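PDB 6R5W: Gp15 protein from Listeria phage PSA, which serves the phage as a homotrimeric receptor binding protein that probably recognises the Listeria cell surface, this fragment holding its coiled-coil and C-terminal beta-rich part. Local coordinates for residues 96-101 and 154-159; 122-127 and 162-167. All coordinates share one frame; numbering follows the deposited sequence.

Contact 1 (96-101 and 154-159); sequences VGKGTG and SVDVNT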
loop_
_atom_site.group_PDB
_atom_site.type_symbol
_atom_site.label_atom_id
_atom_site.label_comp_id
_atom_site.label_asym_id
_atom_site.label_seq_id
_atom_site.Cartn_x
_atom_site.Cartn_y
_atom_site.Cartn_z
ATOM N N VAL A 96 -9.481 -4.231 28.187
ATOM C CA VAL A 96 -10.174 -5.306 28.920
ATOM C C VAL A 96 -10.124 -4.966 30.410
ATOM O O VAL A 96 -9.127 -4.409 30.918
ATOM C CB VAL A 96 -9.586 -6.705 28.647
ATOM C CG1 VAL A 96 -9.774 -7.056 27.209
ATOM C CG2 VAL A 96 -8.081 -6.724 29.043
ATOM N N GLY A 97 -11.195 -5.350 31.113
ATOM C CA GLY A 97 -11.318 -5.223 32.553
ATOM C C GLY A 97 -11.346 -6.599 33.248
ATOM O O GLY A 97 -11.740 -7.602 32.628
ATOM N N LYS A 98 -10.985 -6.591 34.525
ATOM C CA LYS A 98 -10.875 -7.826 35.310
ATOM C C LYS A 98 -12.177 -8.598 35.312
ATOM O O LYS A 98 -12.188 -9.823 35.126
ATOM C CB LYS A 98 -10.464 -7.471 36.711
ATOM C CG LYS A 98 -10.169 -8.717 37.616
ATOM C CD LYS A 98 -10.028 -8.222 39.005
ATOM C CE LYS A 98 -9.351 -9.336 39.852
ATOM N NZ LYS A 98 -9.125 -8.832 41.231
ATOM N N GLY A 99 -13.310 -7.888 35.419
ATOM C CA GLY A 99 -14.579 -8.614 35.392
ATOM C C GLY A 99 -14.604 -9.591 36.572
ATOM O O GLY A 99 -14.243 -9.253 37.707
ATOM N N THR A 100 -15.028 -10.780 36.288
ATOM C CA THR A 100 -15.065 -11.848 37.274
ATOM C C THR A 100 -13.851 -12.771 37.213
ATOM O O THR A 100 -13.756 -13.699 38.020
ATOM C CB THR A 100 -16.315 -12.680 37.032
ATOM O OG1 THR A 100 -16.255 -13.170 35.713
ATOM C CG2 THR A 100 -17.580 -11.821 37.211
ATOM N N GLY A 101 -12.889 -12.499 36.352
ATOM C CA GLY A 101 -11.715 -13.334 36.232
ATOM C C GLY A 101 -10.611 -12.809 37.108
ATOM O O GLY A 101 -10.825 -12.037 38.047
ATOM N N SER A 154 -1.037 -4.370 38.173
ATOM C CA SER A 154 -2.153 -4.595 39.087
ATOM C C SER A 154 -3.284 -5.339 38.416
ATOM O O SER A 154 -3.798 -4.907 37.359
ATOM C CB SER A 154 -2.686 -3.239 39.652
ATOM O OG SER A 154 -3.977 -3.479 40.222
ATOM N N VAL A 155 -3.737 -6.441 39.052
ATOM C CA VAL A 155 -4.837 -7.199 38.470
ATOM C C VAL A 155 -6.168 -6.455 38.492
ATOM O O VAL A 155 -7.108 -6.881 37.815
ATOM C CB VAL A 155 -5.033 -8.565 39.153
ATOM C CG1 VAL A 155 -3.721 -9.370 39.083
ATOM C CG2 VAL A 155 -5.490 -8.370 40.589
ATOM N N ASP A 156 -6.253 -5.379 39.264
ATOM C CA ASP A 156 -7.502 -4.637 39.406
ATOM C C ASP A 156 -7.601 -3.416 38.490
ATOM O O ASP A 156 -8.583 -2.681 38.576
ATOM C CB ASP A 156 -7.656 -4.148 40.841
ATOM C CG ASP A 156 -7.724 -5.291 41.816
ATOM O OD1 ASP A 156 -8.469 -6.232 41.526
ATOM O OD2 ASP A 156 -6.989 -5.257 42.820
ATOM N N VAL A 157 -6.654 -3.215 37.600
ATOM C CA VAL A 157 -6.616 -2.052 36.677
ATOM C C VAL A 157 -6.817 -2.583 35.269
ATOM O O VAL A 157 -6.352 -3.684 34.942
ATOM C CB VAL A 157 -5.299 -1.290 36.815
ATOM C CG1 VAL A 157 -5.156 -0.167 35.790
ATOM C CG2 VAL A 157 -5.207 -0.706 38.245
ATOM N N ASN A 158 -7.566 -1.845 34.452
ATOM C CA ASN A 158 -7.851 -2.338 33.131
ATOM C C ASN A 158 -6.547 -2.358 32.318
ATOM O O ASN A 158 -5.592 -1.623 32.611
ATOM C CB ASN A 158 -8.874 -1.439 32.385
ATOM C CG ASN A 158 -10.259 -1.402 33.047
ATOM O OD1 ASN A 158 -10.572 -2.206 33.909
ATOM N ND2 ASN A 158 -11.106 -0.466 32.590
ATOM N N THR A 159 -6.523 -3.193 31.288
ATOM C CA THR A 159 -5.332 -3.397 30.462
ATOM C C THR A 159 -5.633 -3.094 28.988
ATOM O O THR A 159 -6.607 -3.609 28.404
ATOM C CB THR A 159 -4.819 -4.836 30.640
ATOM O OG1 THR A 159 -4.381 -4.984 32.006
ATOM C CG2 THR A 159 -3.619 -5.076 29.782
HETATM O O HOH W 1 -9.863 -4.102 35.734
#
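V96 and T159 meet as an antiparallel hydrogen-bonded pair, and this is the tight end of the contact. V96 N donates to T159 O and T159 N returns a bond to V96 O, both at 2.9 Å and both nearly straight at 167°. Both side chains lie on the same face of the sheet, where V96 CG2 comes 4.1 Å from T159 CB. At G97 and N158 the backbones are still close; they separate at K98. N158 lays its amide alongside G97, with N158 OD1 3.4 Å from G97 CA. A water links K98 and N158. It takes the N-H of K98 at 3.0 Å from K98 N and donates to N158 OD1. N158 ND2 is held by Q129.

The outer end is looser and more open to solvent. Here both segments turn, K98-G101 as type II' and S154-V157 as type I. K98 has CG anti to its backbone N (chi1 -174°) and stays extended beyond it. Its chain passes the carbonyl of V155, with K98 CD 3.4 Å from V155 O. K98 NZ then forms a salt bridge to D156 OD1 at 2.7 Å, met nearly along the carboxylate C-O bond. K98 and D156 lie side by side and point the same way.

The V96-T159 pair joins strand 87-97 to the start of strand 159-167. Strand 72-84 flanks 87-97 on its other side, and I149 of strand 146-152 packs on V96 and T159.

Contact 2 (122-127 and 162-167); sequences KLYSAA and DGIIYL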
loop_
_atom_site.group_PDB
_atom_site.type_symbol
_atom_site.label_atom_id
_atom_site.label_comp_id
_atom_site.label_asym_id
_atom_site.label_seq_id
_atom_site.Cartn_x
_atom_site.Cartn_y
_atom_site.Cartn_z
ATOM N N LYS A 122 4.603 -14.183 20.678
ATOM C CA LYS A 122 5.152 -12.848 20.495
ATOM C C LYS A 122 4.838 -12.015 21.744
ATOM O O LYS A 122 3.729 -12.099 22.312
ATOM C CB LYS A 122 4.538 -12.226 19.242
ATOM C CG LYS A 122 4.917 -12.980 17.924
ATOM C CD LYS A 122 4.087 -12.514 16.700
ATOM C CE LYS A 122 4.450 -11.095 16.368
ATOM N NZ LYS A 122 5.764 -10.994 15.885
ATOM N N LEU A 123 5.796 -11.183 22.143
ATOM C CA LEU A 123 5.747 -10.483 23.425
ATOM C C LEU A 123 5.531 -8.987 23.215
ATOM O O LEU A 123 6.324 -8.342 22.534
ATOM C CB LEU A 123 7.049 -10.633 24.222
ATOM C CG LEU A 123 7.221 -11.902 25.051
ATOM C CD1 LEU A 123 6.767 -13.157 24.415
ATOM C CD2 LEU A 123 8.721 -11.967 25.553
ATOM N N TYR A 124 4.544 -8.433 23.895
ATOM C CA TYR A 124 4.207 -7.017 23.779
ATOM C C TYR A 124 4.137 -6.334 25.126
ATOM O O TYR A 124 3.543 -6.878 26.074
ATOM C CB TYR A 124 2.837 -6.874 23.104
ATOM C CG TYR A 124 2.814 -7.302 21.661
ATOM C CD1 TYR A 124 2.570 -8.624 21.302
ATOM C CD2 TYR A 124 3.103 -6.369 20.635
ATOM C CE1 TYR A 124 2.538 -9.001 19.969
ATOM C CE2 TYR A 124 3.098 -6.758 19.302
ATOM C CZ TYR A 124 2.818 -8.056 18.977
ATOM O OH TYR A 124 2.812 -8.479 17.659
ATOM N N SER A 125 4.685 -5.122 25.174
ATOM C CA SER A 125 4.504 -4.207 26.312
ATOM C C SER A 125 3.202 -3.427 26.118
ATOM O O SER A 125 2.963 -2.874 25.046
ATOM C CB SER A 125 5.671 -3.238 26.391
ATOM O OG SER A 125 5.394 -2.282 27.436
ATOM N N ALA A 126 2.340 -3.404 27.130
ATOM C CA ALA A 126 1.034 -2.739 27.011
ATOM C C ALA A 126 0.851 -1.802 28.212
ATOM O O ALA A 126 1.341 -2.048 29.353
ATOM C CB ALA A 126 -0.104 -3.716 26.975
ATOM N N ALA A 127 0.143 -0.707 27.984
ATOM C CA ALA A 127 -0.224 0.137 29.102
ATOM C C ALA A 127 -1.431 -0.425 29.846
ATOM O O ALA A 127 -2.336 -1.011 29.261
ATOM C CB ALA A 127 -0.548 1.582 28.634
ATOM N N ASP A 162 -4.266 -1.810 22.559
ATOM C CA ASP A 162 -4.053 -0.974 21.387
ATOM C C ASP A 162 -2.644 -1.048 20.808
ATOM O O ASP A 162 -2.445 -0.537 19.710
ATOM C CB ASP A 162 -4.395 0.497 21.761
ATOM C CG ASP A 162 -5.805 0.632 22.242
ATOM O OD1 ASP A 162 -6.680 0.315 21.426
ATOM O OD2 ASP A 162 -6.063 1.022 23.440
ATOM N N GLY A 163 -1.666 -1.648 21.484
ATOM C CA GLY A 163 -0.336 -1.797 20.950
ATOM C C GLY A 163 -0.031 -3.119 20.266
ATOM O O GLY A 163 1.082 -3.351 19.794
ATOM N N ILE A 164 -0.989 -4.000 20.136
ATOM C CA ILE A 164 -0.750 -5.311 19.549
ATOM C C ILE A 164 -0.945 -5.188 18.035
ATOM O O ILE A 164 -2.080 -5.104 17.538
ATOM C CB ILE A 164 -1.692 -6.353 20.166
ATOM C CG1 ILE A 164 -1.465 -6.438 21.684
ATOM C CG2 ILE A 164 -1.387 -7.725 19.490
ATOM C CD1 ILE A 164 -2.487 -7.251 22.327
ATOM N N ILE A 165 0.175 -5.244 17.301
ATOM C CA ILE A 165 0.215 -5.110 15.844
ATOM C C ILE A 165 1.128 -6.187 15.308
ATOM O O ILE A 165 2.219 -6.378 15.856
ATOM C CB ILE A 165 0.735 -3.733 15.408
ATOM C CG1 ILE A 165 -0.209 -2.684 15.959
ATOM C CG2 ILE A 165 0.932 -3.696 13.885
ATOM C CD1 ILE A 165 0.324 -1.250 15.739
ATOM N N TYR A 166 0.684 -6.903 14.261
ATOM C CA TYR A 166 1.496 -8.021 13.750
ATOM C C TYR A 166 1.036 -8.399 12.338
ATOM O O TYR A 166 -0.054 -8.034 11.897
ATOM C CB TYR A 166 1.385 -9.237 14.681
ATOM C CG TYR A 166 0.016 -9.835 14.714
ATOM C CD1 TYR A 166 -0.978 -9.350 15.595
ATOM C CD2 TYR A 166 -0.329 -10.885 13.860
ATOM C CE1 TYR A 166 -2.189 -9.868 15.619
ATOM C CE2 TYR A 166 -1.578 -11.427 13.874
ATOM C CZ TYR A 166 -2.543 -10.922 14.776
ATOM O OH TYR A 166 -3.823 -11.403 14.800
ATOM N N LEU A 167 1.869 -9.176 11.660
ATOM C CA LEU A 167 1.580 -9.767 10.361
ATOM C C LEU A 167 1.215 -11.255 10.449
ATOM O O LEU A 167 1.807 -12.009 11.206
ATOM C CB LEU A 167 2.814 -9.632 9.458
ATOM C CG LEU A 167 3.146 -8.216 9.004
ATOM C CD1 LEU A 167 4.567 -8.102 8.553
ATOM C CD2 LEU A 167 2.173 -7.793 7.891
#
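This is a buried contact between two beta sheets, made mostly by one tyrosine. It lies where strand 122-127 of one sheet faces strand 159-167 of the other, each outermost in its sheet within the chain. The axes of 122-127 and 165-167 approach to 9.8 Å and run nearly antiparallel, so side chains bridge the gap.

Y124 points across it. Its hydroxyl donates to the backbone carbonyl of I165, with Y124 OH 2.8 Å from I165 O. The donor sits above the carbonyl plane, 53° out of it. The acceptor lies at the edge of the tyrosine ring, near the ring plane. I164 covers one face of that ring. Its CG2, anti to the backbone N, is the branch that reaches the ring. It stands 4.3 Å from the ring centroid of Y124, a CH-pi contact displaced toward the rim. G163 O approaches the ring obliquely, 3.7 Å from Y124 CD2.

Y166 adds its CB, 3.4 Å from Y124 OH, while its own hydroxyl bonds to L114 O. The bent chain of K122 crosses Y166 at about a right angle, with K122 CE 4.0 Å from Y166 CB. Beyond this contact, K122 NZ pairs with the carboxylate of D162 of the second subunit, at the trimer interface.

Strand 136-141 pairs with 122-127 and sends L141 against Y124 and Y166. Strand 87-97 pairs with 159-167 and sets V92 beside I164.

In the fold
From the N terminus the chain runs through helices 8-15, 24-31 and 36-57 before the first strands of the beta part. Contact 1 opens at the end of strand 87-97 and closes where the chain returns as strand 159-167. Contact 2 opens inside that loop, on strand 122-127, and closes further along strand 159-167. The two therefore cross rather than nest. Contact 1 ties neighbouring strands within one sheet. Contact 2 ties that sheet to the second one. Their centres are 18 Å apart, and they meet where T159 CG2 packs 4.3 Å from A127 O. Only contact 2 reaches the other subunits.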